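Local atomic coordinates of uncharacterized protein Rv2277c (Mycobacterium tuberculosis, PDB entry 5VUG), a protein that is of unknown function but carries a glycerophosphodiester phosphodiesterase domain with a TIM-barrel fold and probably hydrolyses phosphoric diesters. Residues 29-34 and 110-115; 46-51 and 135-140; 55-60 and 70-75; 156-161 and 175-180; 237-240 and 245-248. All blocks are in the same frame, centred on the assembly; numbering follows the deposited sequence.

Contact 1: residues 29-34 and 110-115; sequences LAITNA and EQAIGA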
# COMPACT_ATOMS: atom_id res chain seq x y z
N LEU A 29 -32.02 23.42 -4.83
CA LEU A 29 -32.61 22.76 -6.00
C LEU A 29 -32.17 21.30 -6.08
O LEU A 29 -32.99 20.40 -6.25
CB LEU A 29 -32.28 23.51 -7.30
CG LEU A 29 -32.86 22.86 -8.57
CD1 LEU A 29 -34.38 22.89 -8.53
CD2 LEU A 29 -32.36 23.54 -9.85
N ALA A 30 -30.87 21.05 -5.91
CA ALA A 30 -30.37 19.68 -5.97
C ALA A 30 -30.92 18.84 -4.82
O ALA A 30 -31.33 17.69 -5.03
CB ALA A 30 -28.85 19.66 -5.96
N ILE A 31 -30.92 19.39 -3.60
CA ILE A 31 -31.44 18.67 -2.44
C ILE A 31 -32.89 18.26 -2.66
O ILE A 31 -33.27 17.11 -2.43
CB ILE A 31 -31.30 19.51 -1.16
CG1 ILE A 31 -29.82 19.70 -0.78
CG2 ILE A 31 -32.07 18.86 0.01
CD1 ILE A 31 -29.58 20.81 0.24
N THR A 32 -33.72 19.21 -3.10
CA THR A 32 -35.14 18.92 -3.29
C THR A 32 -35.33 17.83 -4.33
O THR A 32 -36.16 16.92 -4.16
CB THR A 32 -35.88 20.20 -3.70
OG1 THR A 32 -35.78 21.17 -2.66
CG2 THR A 32 -37.35 19.91 -3.98
N ASN A 33 -34.58 17.92 -5.43
CA ASN A 33 -34.70 16.91 -6.47
C ASN A 33 -34.19 15.56 -6.01
O ASN A 33 -34.76 14.53 -6.39
CB ASN A 33 -33.99 17.38 -7.74
CG ASN A 33 -34.86 18.30 -8.58
OD1 ASN A 33 -34.70 19.52 -8.57
ND2 ASN A 33 -35.79 17.71 -9.31
N ALA A 34 -33.15 15.54 -5.17
CA ALA A 34 -32.63 14.28 -4.65
C ALA A 34 -33.65 13.59 -3.75
O ALA A 34 -33.86 12.37 -3.87
CB ALA A 34 -31.31 14.51 -3.91
N GLU A 110 -28.50 25.74 7.41
CA GLU A 110 -29.83 25.77 8.03
C GLU A 110 -30.93 25.63 6.97
O GLU A 110 -31.89 24.87 7.16
CB GLU A 110 -29.97 27.05 8.85
CG GLU A 110 -31.25 27.16 9.66
CD GLU A 110 -31.09 27.99 10.94
OE1 GLU A 110 -32.09 28.13 11.66
OE2 GLU A 110 -29.98 28.49 11.23
N GLN A 111 -30.79 26.34 5.84
CA GLN A 111 -31.75 26.18 4.75
C GLN A 111 -31.74 24.76 4.21
O GLN A 111 -32.79 24.20 3.89
CB GLN A 111 -31.42 27.15 3.61
CG GLN A 111 -31.86 28.59 3.82
CD GLN A 111 -31.31 29.53 2.76
OE1 GLN A 111 -30.15 29.44 2.37
NE2 GLN A 111 -32.16 30.44 2.29
N ALA A 112 -30.54 24.19 4.04
CA ALA A 112 -30.42 22.82 3.54
C ALA A 112 -31.11 21.83 4.46
O ALA A 112 -31.82 20.93 4.00
CB ALA A 112 -28.95 22.47 3.41
N ILE A 113 -30.91 21.97 5.78
CA ILE A 113 -31.57 21.10 6.74
C ILE A 113 -33.08 21.19 6.58
O ILE A 113 -33.78 20.17 6.55
CB ILE A 113 -31.13 21.46 8.18
CG1 ILE A 113 -29.66 21.09 8.37
CG2 ILE A 113 -32.01 20.77 9.22
CD1 ILE A 113 -29.03 21.70 9.58
N GLY A 114 -33.60 22.41 6.45
CA GLY A 114 -35.03 22.61 6.27
C GLY A 114 -35.59 22.05 4.98
O GLY A 114 -36.80 21.79 4.90
N ALA A 115 -34.74 21.88 3.96
CA ALA A 115 -35.16 21.32 2.68
C ALA A 115 -35.14 19.80 2.68
O ALA A 115 -35.38 19.20 1.63
CB ALA A 115 -34.26 21.84 1.55
O HOH W 1 -36.93 20.29 -0.30
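I31 sends two branches across to the helix end at 110-115. Its CD1 methyl meets the methyl of A112, with I31 CD1 and A112 CB 3.6 Å apart, while its CG2 methyl lies 4.0 Å from A115 CB and 3.7 Å from A115 O. The fork follows from the torsion about CA-CB: at chi1 -68° the CG1 arm runs beside the backbone N and CG2 beside the carbonyl carbon, and chi2 of 165° extends the longer arm until CD1 arrives at A112. One beta-branched residue thus spans two alanines three positions apart, and alanine suits both places because its short methyl lets the helix end and the residue after it come close. At the exposed T32 a water joins the two segments. It stands 2.8 Å from T32 OG1 and donates to A115 O over 2.7 Å, so the carbonyl just past the helix end gains a polar partner; T32 OG1 is also bonded to V28 O in its own helix. Further out, I31 and A112 both rest on L44 and L56 of strands 41-48 and 54-56, and I113 packs on helix 134-145. The contact joins neighbouring helices on the outside of the barrel wall. Between the two segments it depends on close methyl packing in a buried seam, with polar chemistry confined to one water bridge at T32, whose hydroxyl can serve the helix backbone and the solvent side.

Contact 2: residues 46-51 and 135-140; sequences VQVSSD and VSAVAQ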
# COMPACT_ATOMS: atom_id res chain seq x y z
N VAL A 46 -19.76 21.41 3.77
CA VAL A 46 -20.05 22.58 4.60
C VAL A 46 -18.79 23.41 4.81
O VAL A 46 -17.72 22.87 5.14
CB VAL A 46 -20.67 22.16 5.95
CG1 VAL A 46 -21.21 23.39 6.68
CG2 VAL A 46 -21.78 21.12 5.73
N GLN A 47 -18.91 24.72 4.61
CA GLN A 47 -17.89 25.72 4.95
C GLN A 47 -18.58 26.83 5.73
O GLN A 47 -19.80 26.80 5.94
CB GLN A 47 -17.13 26.20 3.70
CG GLN A 47 -16.38 25.06 2.99
CD GLN A 47 -15.45 25.57 1.90
OE1 GLN A 47 -14.57 26.39 2.16
NE2 GLN A 47 -15.64 25.08 0.68
N VAL A 48 -17.83 27.82 6.21
CA VAL A 48 -18.40 28.87 7.04
C VAL A 48 -18.08 30.25 6.48
O VAL A 48 -16.96 30.51 6.02
CB VAL A 48 -17.99 28.72 8.53
CG1 VAL A 48 -16.48 28.88 8.74
CG2 VAL A 48 -18.77 29.70 9.40
N SER A 49 -19.08 31.13 6.49
CA SER A 49 -18.91 32.50 6.03
C SER A 49 -17.98 33.28 6.97
O SER A 49 -17.69 32.85 8.10
CB SER A 49 -20.26 33.19 6.00
OG SER A 49 -20.74 33.42 7.32
N SER A 50 -17.54 34.45 6.51
CA SER A 50 -16.73 35.31 7.37
C SER A 50 -17.46 35.69 8.65
O SER A 50 -16.81 35.91 9.68
CB SER A 50 -16.30 36.57 6.62
OG SER A 50 -17.40 37.44 6.43
N ASP A 51 -18.79 35.78 8.60
CA ASP A 51 -19.58 36.12 9.78
C ASP A 51 -20.21 34.90 10.46
O ASP A 51 -21.24 35.03 11.14
CB ASP A 51 -20.58 37.26 9.52
CG ASP A 51 -21.50 36.99 8.34
OD1 ASP A 51 -21.30 36.01 7.60
OD2 ASP A 51 -22.44 37.80 8.15
N VAL A 135 -16.30 24.11 12.98
CA VAL A 135 -16.88 23.01 13.76
C VAL A 135 -17.88 23.54 14.79
O VAL A 135 -18.99 23.02 14.92
CB VAL A 135 -15.77 22.15 14.39
CG1 VAL A 135 -16.33 21.23 15.47
CG2 VAL A 135 -15.05 21.31 13.31
N SER A 136 -17.50 24.60 15.51
CA SER A 136 -18.42 25.20 16.48
C SER A 136 -19.66 25.77 15.79
O SER A 136 -20.79 25.62 16.29
CB SER A 136 -17.71 26.30 17.27
OG SER A 136 -18.60 26.90 18.21
N ALA A 137 -19.47 26.46 14.67
CA ALA A 137 -20.61 27.04 13.96
C ALA A 137 -21.58 25.96 13.50
O ALA A 137 -22.80 26.12 13.59
CB ALA A 137 -20.12 27.89 12.78
N VAL A 138 -21.04 24.83 13.03
CA VAL A 138 -21.90 23.73 12.61
C VAL A 138 -22.63 23.13 13.80
O VAL A 138 -23.84 22.87 13.74
CB VAL A 138 -21.10 22.67 11.82
CG1 VAL A 138 -21.95 21.38 11.64
CG2 VAL A 138 -20.69 23.22 10.45
N ALA A 139 -21.91 22.91 14.91
CA ALA A 139 -22.53 22.38 16.12
C ALA A 139 -23.69 23.27 16.57
O ALA A 139 -24.75 22.76 16.95
CB ALA A 139 -21.49 22.23 17.23
N GLN A 140 -23.51 24.59 16.51
CA GLN A 140 -24.56 25.50 16.96
C GLN A 140 -25.81 25.40 16.09
O GLN A 140 -26.93 25.39 16.62
CB GLN A 140 -24.02 26.92 17.02
CG GLN A 140 -23.04 27.12 18.17
CD GLN A 140 -22.39 28.49 18.13
OE1 GLN A 140 -23.08 29.52 18.16
NE2 GLN A 140 -21.06 28.51 18.04
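A137 and V138, adjacent in helix 134-145, each meet one valine of the strand end at 46-48. The helix is already under way at V135, which packs on Q167 and, with A139, belongs to a side of the helix other than the one that meets the strand. A137 is the first to touch the strand, its CB standing 4.1 Å from V48 CG2. A small methyl is apt here, since the CA atoms of A137 and V48 are only 7.5 Å apart. The next residue, V138, brings CG2 to within 3.8 Å of V46 CG1, and the two valines cross obliquely. At V138 chi1 is 168°, which puts CG2 beside the backbone N; at V46 the touching CG1 is instead the branch opposite N, chi1 -169°. V46 and V48 point the same way because they are two apart on an extended strand, while Q47 between them points away. This is helix-on-sheet packing of an alpha/beta barrel, where an outer helix lies against a strand of the wall: V46 is also backbone-bonded to D125 of the parallel strand 121-125. P54, from the hairpin partner strand 54-56, touches V46, A137 and V138 alike. At the end of the segment Q140 works within the helix: its NE2 donates to S136 OG at 2.9 Å, S136 OG lying almost in the amide plane of Q140.

Contact 3: residues 55-60 and 70-75; sequences VLYRPS and GPVNSK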
# COMPACT_ATOMS: atom_id res chain seq x y z
N VAL A 55 -22.46 27.41 5.43
CA VAL A 55 -23.07 27.37 4.10
C VAL A 55 -22.59 26.10 3.40
O VAL A 55 -21.64 25.44 3.83
CB VAL A 55 -22.73 28.63 3.25
CG1 VAL A 55 -23.23 29.91 3.93
CG2 VAL A 55 -21.22 28.72 2.97
N LEU A 56 -23.26 25.74 2.31
CA LEU A 56 -22.89 24.56 1.53
C LEU A 56 -22.00 24.99 0.37
O LEU A 56 -22.43 25.77 -0.49
CB LEU A 56 -24.11 23.80 1.00
CG LEU A 56 -25.13 23.32 2.02
CD1 LEU A 56 -26.07 22.32 1.34
CD2 LEU A 56 -24.45 22.68 3.25
N TYR A 57 -20.77 24.48 0.34
CA TYR A 57 -19.84 24.76 -0.75
C TYR A 57 -18.66 23.81 -0.62
O TYR A 57 -18.13 23.63 0.48
CB TYR A 57 -19.37 26.23 -0.76
CG TYR A 57 -18.69 26.56 -2.06
CD1 TYR A 57 -19.43 26.67 -3.24
CD2 TYR A 57 -17.31 26.73 -2.13
CE1 TYR A 57 -18.82 26.95 -4.44
CE2 TYR A 57 -16.69 27.01 -3.34
CZ TYR A 57 -17.46 27.11 -4.50
OH TYR A 57 -16.89 27.36 -5.73
N ARG A 58 -18.28 23.15 -1.72
CA ARG A 58 -17.22 22.14 -1.68
C ARG A 58 -15.83 22.67 -2.07
O ARG A 58 -14.86 22.40 -1.36
CB ARG A 58 -17.63 20.91 -2.50
CG ARG A 58 -16.56 19.84 -2.65
CD ARG A 58 -15.82 19.90 -3.96
NE ARG A 58 -16.67 19.97 -5.15
CZ ARG A 58 -16.18 20.15 -6.38
NH1 ARG A 58 -14.86 20.26 -6.54
NH2 ARG A 58 -16.97 20.23 -7.43
N PRO A 59 -15.68 23.39 -3.19
CA PRO A 59 -14.32 23.79 -3.61
C PRO A 59 -13.67 24.77 -2.64
O PRO A 59 -14.32 25.42 -1.82
CB PRO A 59 -14.56 24.44 -4.98
CG PRO A 59 -15.82 23.82 -5.47
CD PRO A 59 -16.67 23.68 -4.23
N SER A 60 -12.35 24.89 -2.77
CA SER A 60 -11.65 25.84 -1.92
C SER A 60 -11.90 27.29 -2.34
O SER A 60 -11.87 28.20 -1.50
CB SER A 60 -10.15 25.52 -1.87
OG SER A 60 -9.60 25.53 -3.17
N GLY A 70 -12.70 33.85 -4.54
CA GLY A 70 -12.11 33.93 -3.22
C GLY A 70 -12.60 32.80 -2.32
O GLY A 70 -13.52 32.07 -2.68
N PRO A 71 -11.99 32.64 -1.15
CA PRO A 71 -12.44 31.58 -0.24
C PRO A 71 -13.80 31.92 0.36
O PRO A 71 -14.19 33.09 0.45
CB PRO A 71 -11.35 31.56 0.84
CG PRO A 71 -10.74 32.92 0.80
CD PRO A 71 -10.87 33.42 -0.60
N VAL A 72 -14.52 30.88 0.78
CA VAL A 72 -15.83 31.08 1.40
C VAL A 72 -15.75 32.05 2.57
O VAL A 72 -16.61 32.93 2.73
CB VAL A 72 -16.43 29.73 1.82
CG1 VAL A 72 -17.72 29.94 2.61
CG2 VAL A 72 -16.68 28.88 0.60
N ASN A 73 -14.74 31.90 3.43
CA ASN A 73 -14.65 32.76 4.60
C ASN A 73 -14.15 34.16 4.29
O ASN A 73 -13.86 34.93 5.22
CB ASN A 73 -13.84 32.10 5.74
CG ASN A 73 -12.39 31.85 5.38
OD1 ASN A 73 -11.87 32.37 4.39
ND2 ASN A 73 -11.72 31.06 6.21
N SER A 74 -14.02 34.52 3.02
CA SER A 74 -13.72 35.91 2.66
C SER A 74 -14.97 36.73 2.42
O SER A 74 -14.86 37.93 2.13
CB SER A 74 -12.78 35.98 1.44
OG SER A 74 -13.47 35.67 0.24
N LYS A 75 -16.15 36.12 2.55
CA LYS A 75 -17.42 36.79 2.28
C LYS A 75 -18.40 36.54 3.42
O LYS A 75 -18.36 35.50 4.07
CB LYS A 75 -18.05 36.30 0.96
CG LYS A 75 -17.17 36.52 -0.28
CD LYS A 75 -18.00 36.41 -1.55
CE LYS A 75 -17.12 36.54 -2.81
NZ LYS A 75 -16.39 37.84 -2.90
O HOH W 2 -13.29 28.31 0.83
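The Y57 ring has P59 CD over one face, 3.4 Å above the plane and offset toward the rim, while V72 CG2 approaches the ring obliquely, 3.5 Å from Y57 CD2. Proline repeats this role next door: P59 CG sits 3.7 Å above the centre of the R58 guanidinium, whose NE is salt-bridged to E25. The hydroxyl of Y57 is bonded to D61 O and L65 N. V72, a valine forked at CB, divides its branches between two partners. With chi1 at 174°, CG1 is turned to V55, meeting V55 CG2 tip to tip at 3.7 Å, and CG2 is left for the tyrosine. Beside this apolar patch, a water donates to S60 O at 2.7 Å and accepts from V72 N at 2.8 Å, linking the two backbones. Beyond V72 the chain is pinned by P71 O, which takes both S74 N and S74 OG, the latter in the carbonyl plane on a lone pair. At G70 phi is 114°, where a CB would press on the carbonyl O of the residue before, so glycine suits the place. The whole is a loop folded back on its own strand end, a local elaboration of the TIM barrel between strand 54-56 and helix 77-80.

Contact 4: residues 156-161 and 175-180; sequences TNADIT and SRDVTR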
# COMPACT_ATOMS: atom_id res chain seq x y z
N THR A 156 -12.05 14.04 5.86
CA THR A 156 -10.81 13.30 5.61
C THR A 156 -9.71 13.63 6.61
O THR A 156 -8.70 12.91 6.66
CB THR A 156 -10.28 13.57 4.20
OG1 THR A 156 -10.00 14.97 4.07
CG2 THR A 156 -11.29 13.15 3.11
N ASN A 157 -9.87 14.69 7.40
CA ASN A 157 -8.82 15.27 8.23
C ASN A 157 -9.06 14.88 9.68
O ASN A 157 -10.08 15.26 10.27
CB ASN A 157 -8.83 16.79 8.06
CG ASN A 157 -7.68 17.48 8.78
OD1 ASN A 157 -7.25 17.07 9.85
ND2 ASN A 157 -7.19 18.55 8.17
N ALA A 158 -8.11 14.16 10.27
CA ALA A 158 -8.26 13.68 11.64
C ALA A 158 -8.43 14.83 12.64
O ALA A 158 -9.07 14.64 13.68
CB ALA A 158 -7.05 12.82 12.03
N ASP A 159 -7.85 16.00 12.36
CA ASP A 159 -7.98 17.11 13.30
C ASP A 159 -9.41 17.63 13.34
O ASP A 159 -9.88 18.08 14.40
CB ASP A 159 -7.04 18.25 12.91
CG ASP A 159 -5.58 17.87 12.98
OD1 ASP A 159 -5.22 17.01 13.82
OD2 ASP A 159 -4.79 18.43 12.20
N ILE A 160 -10.11 17.60 12.21
CA ILE A 160 -11.51 18.01 12.17
C ILE A 160 -12.39 16.99 12.89
O ILE A 160 -13.27 17.36 13.68
CB ILE A 160 -11.94 18.25 10.71
CG1 ILE A 160 -11.15 19.44 10.13
CG2 ILE A 160 -13.43 18.52 10.63
CD1 ILE A 160 -11.44 19.73 8.69
N THR A 161 -12.17 15.69 12.63
CA THR A 161 -12.87 14.64 13.36
C THR A 161 -12.72 14.82 14.87
O THR A 161 -13.70 14.74 15.62
CB THR A 161 -12.33 13.26 12.94
OG1 THR A 161 -12.49 13.09 11.53
CG2 THR A 161 -13.07 12.14 13.67
N SER A 175 -12.65 8.51 12.03
CA SER A 175 -11.66 9.26 11.26
C SER A 175 -11.18 8.44 10.06
O SER A 175 -11.10 7.21 10.10
CB SER A 175 -10.45 9.63 12.13
OG SER A 175 -9.65 8.49 12.37
N ARG A 176 -10.88 9.14 8.97
CA ARG A 176 -10.41 8.44 7.78
C ARG A 176 -9.10 7.70 8.05
O ARG A 176 -8.89 6.60 7.53
CB ARG A 176 -10.28 9.41 6.60
CG ARG A 176 -9.93 8.74 5.28
CD ARG A 176 -10.05 9.73 4.14
NE ARG A 176 -9.82 9.13 2.83
CZ ARG A 176 -10.77 8.97 1.91
NH1 ARG A 176 -12.03 9.34 2.16
NH2 ARG A 176 -10.46 8.44 0.74
N ASP A 177 -8.22 8.27 8.87
CA ASP A 177 -6.97 7.58 9.20
C ASP A 177 -7.24 6.19 9.76
O ASP A 177 -6.56 5.22 9.39
CB ASP A 177 -6.15 8.37 10.22
CG ASP A 177 -5.50 9.62 9.63
OD1 ASP A 177 -5.39 9.72 8.39
OD2 ASP A 177 -5.06 10.48 10.43
N VAL A 178 -8.21 6.07 10.67
CA VAL A 178 -8.48 4.78 11.30
C VAL A 178 -9.16 3.82 10.32
O VAL A 178 -8.78 2.65 10.20
CB VAL A 178 -9.31 4.97 12.58
CG1 VAL A 178 -9.75 3.62 13.14
CG2 VAL A 178 -8.49 5.74 13.63
N THR A 179 -10.17 4.31 9.60
CA THR A 179 -10.84 3.49 8.59
C THR A 179 -9.83 2.95 7.58
O THR A 179 -9.83 1.75 7.27
CB THR A 179 -11.90 4.32 7.87
OG1 THR A 179 -12.94 4.68 8.80
CG2 THR A 179 -12.51 3.54 6.70
N ARG A 180 -8.96 3.82 7.07
CA ARG A 180 -7.97 3.40 6.07
C ARG A 180 -7.01 2.36 6.64
O ARG A 180 -6.65 1.39 5.95
CB ARG A 180 -7.19 4.61 5.55
CG ARG A 180 -6.25 4.29 4.37
CD ARG A 180 -5.44 5.51 3.90
NE ARG A 180 -4.74 6.11 5.03
CZ ARG A 180 -5.04 7.29 5.57
NH1 ARG A 180 -6.00 8.05 5.05
NH2 ARG A 180 -4.37 7.71 6.63
O HOH W 3 -8.33 11.10 9.26
O HOH W 4 -6.80 10.72 6.17
O HOH W 5 -5.82 13.05 8.91
O HOH W 6 -10.88 12.06 9.58
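This is a surface contact, largely bridged by water, where helices 158-165 and 176-189 start, at the C-terminal end of the barrel strands and at the interface with the second subunit. Direct contact is by van der Waals touch. T156 and R176 lie side by side, with T156 CG2 3.8 Å from R176 CD; the arginine is extended from CG to NE, which carries its charge past the threonine to E205 and to E214 of the second subunit, also a partner of R180. T161 CG2 rests 3.9 Å from S175 CB, and A158 CB meets D177 OD2 at 3.5 Å. Both helix starts are capped: N157 OD1 accepts from D159 N, and S175 OG, placed by a chi1 of 74°, accepts from V178 N. Four waters bridge the segments. One donates to T156 O and D177 OD1 while accepting from R180 NH1; another accepts from A158 N and donates to D177 OD2. D177 OD1 also takes R180 NH2, a 2.9 Å salt bridge from above the carboxylate plane. R176 N and D177 N bond to waters too, and the negative charge of D177 is probably stabilised by R180 and by the helix start in which it lies.

Contact 5: residues 237-240 and 245-248; sequences CFRS and KVMG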
# COMPACT_ATOMS: atom_id res chain seq x y z
N CYS A 237 -15.37 -7.54 9.19
CA CYS A 237 -14.45 -6.99 10.19
C CYS A 237 -15.01 -5.71 10.80
O CYS A 237 -15.03 -5.54 12.03
CB CYS A 237 -13.07 -6.77 9.57
SG CYS A 237 -12.01 -5.58 10.44
N PHE A 238 -15.49 -4.79 9.96
CA PHE A 238 -16.02 -3.52 10.47
C PHE A 238 -17.28 -3.73 11.30
O PHE A 238 -17.44 -3.12 12.36
CB PHE A 238 -16.31 -2.56 9.32
CG PHE A 238 -15.12 -1.74 8.88
CD1 PHE A 238 -14.02 -2.34 8.29
CD2 PHE A 238 -15.12 -0.36 9.05
CE1 PHE A 238 -12.93 -1.58 7.89
CE2 PHE A 238 -14.04 0.41 8.65
CZ PHE A 238 -12.94 -0.20 8.07
N ARG A 239 -18.18 -4.61 10.85
CA ARG A 239 -19.55 -4.60 11.34
C ARG A 239 -19.87 -5.64 12.40
O ARG A 239 -20.83 -5.45 13.16
CB ARG A 239 -20.53 -4.76 10.18
CG ARG A 239 -20.63 -3.52 9.33
CD ARG A 239 -21.97 -3.48 8.66
NE ARG A 239 -22.03 -4.47 7.61
CZ ARG A 239 -23.14 -5.11 7.26
NH1 ARG A 239 -23.10 -6.01 6.28
NH2 ARG A 239 -24.27 -4.86 7.90
N SER A 240 -19.12 -6.74 12.47
CA SER A 240 -19.54 -7.86 13.30
C SER A 240 -19.45 -7.48 14.78
O SER A 240 -18.37 -7.12 15.27
CB SER A 240 -18.68 -9.08 13.01
OG SER A 240 -19.11 -10.17 13.81
N LYS A 245 -21.50 1.10 10.80
CA LYS A 245 -22.16 1.20 9.51
C LYS A 245 -21.12 1.65 8.49
O LYS A 245 -20.27 2.49 8.81
CB LYS A 245 -23.33 2.19 9.57
CG LYS A 245 -24.41 1.78 10.56
CD LYS A 245 -25.46 2.86 10.74
CE LYS A 245 -26.57 2.40 11.68
NZ LYS A 245 -27.68 3.39 11.79
N VAL A 246 -21.14 1.07 7.30
CA VAL A 246 -20.09 1.30 6.31
C VAL A 246 -20.69 1.80 5.00
O VAL A 246 -21.70 1.28 4.51
CB VAL A 246 -19.17 0.07 6.09
CG1 VAL A 246 -18.35 -0.20 7.36
CG2 VAL A 246 -19.97 -1.16 5.69
N MSE A 247 -20.06 2.83 4.44
CA MSE A 247 -20.48 3.43 3.18
C MSE A 247 -19.41 3.30 2.11
O MSE A 247 -18.22 3.55 2.37
CB MSE A 247 -20.82 4.91 3.38
CG MSE A 247 -21.36 5.60 2.10
SE MSE A 247 -21.77 7.49 2.41
CE MSE A 247 -22.80 7.33 4.04
N GLY A 248 -19.82 2.90 0.91
CA GLY A 248 -18.92 2.92 -0.22
C GLY A 248 -18.95 4.27 -0.90
O GLY A 248 -20.03 4.76 -1.25
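F238 and V246 meet at a slant where helix 232-239 packs on strand 245-249, the helix-to-strand half of a beta-alpha-beta unit of the TIM barrel. The valine presents one methyl to the aromatic side chain: V246 CG1 lies 3.6 Å from F238 CD2 and 3.7 Å from F238 CB. At V246 chi1 is -67°, which sets CG1 beside the backbone N and leaves CG2 between N and the carbonyl carbon, turned to the next helix residue. A beta-branched valine suits a strand and can serve two neighbours at once; phenylalanine gives a broad apolar surface on the buried side. The same ring is met by W230 edge-to-face and by R182 in a cation-pi contact, and it also packs on T179 and L183 of helix 176-189. Beside F238, C237 faces that helix too and is tied by a disulfide to C192, which follows helix 176-189, a covalent link to that region. R239 bends back toward the strand, its guanidinium forming a long, weak ion pair with D266, which also accepts from V246 N. Of its chain it is the aliphatic part that reaches the valine, R239 CD standing 4.3 Å from V246 CG2.

How the contacts relate
The five contacts follow the chain round one TIM barrel. Contacts 1, 2 and 3 interlock in sequence: 1 and 2 alternate their segments, and contact 3 falls within the span of both. In space contact 3 touches both others, whereas contacts 1 and 2, with centres 18 Å apart, do not touch; contacts 2 and 3 have centres 11 Å apart on neighbouring strands 41-48 and 54-56. Contacts 4 and 5 come later in series, with centres 16 Å apart, and also touch. V135 and I160 link contact 2 to contact 4. Contacts 3 and 5, about 32 Å apart between centres, both reach the main sheet, so the barrel wall connects the two halves, and contact 4 adds the subunit interface.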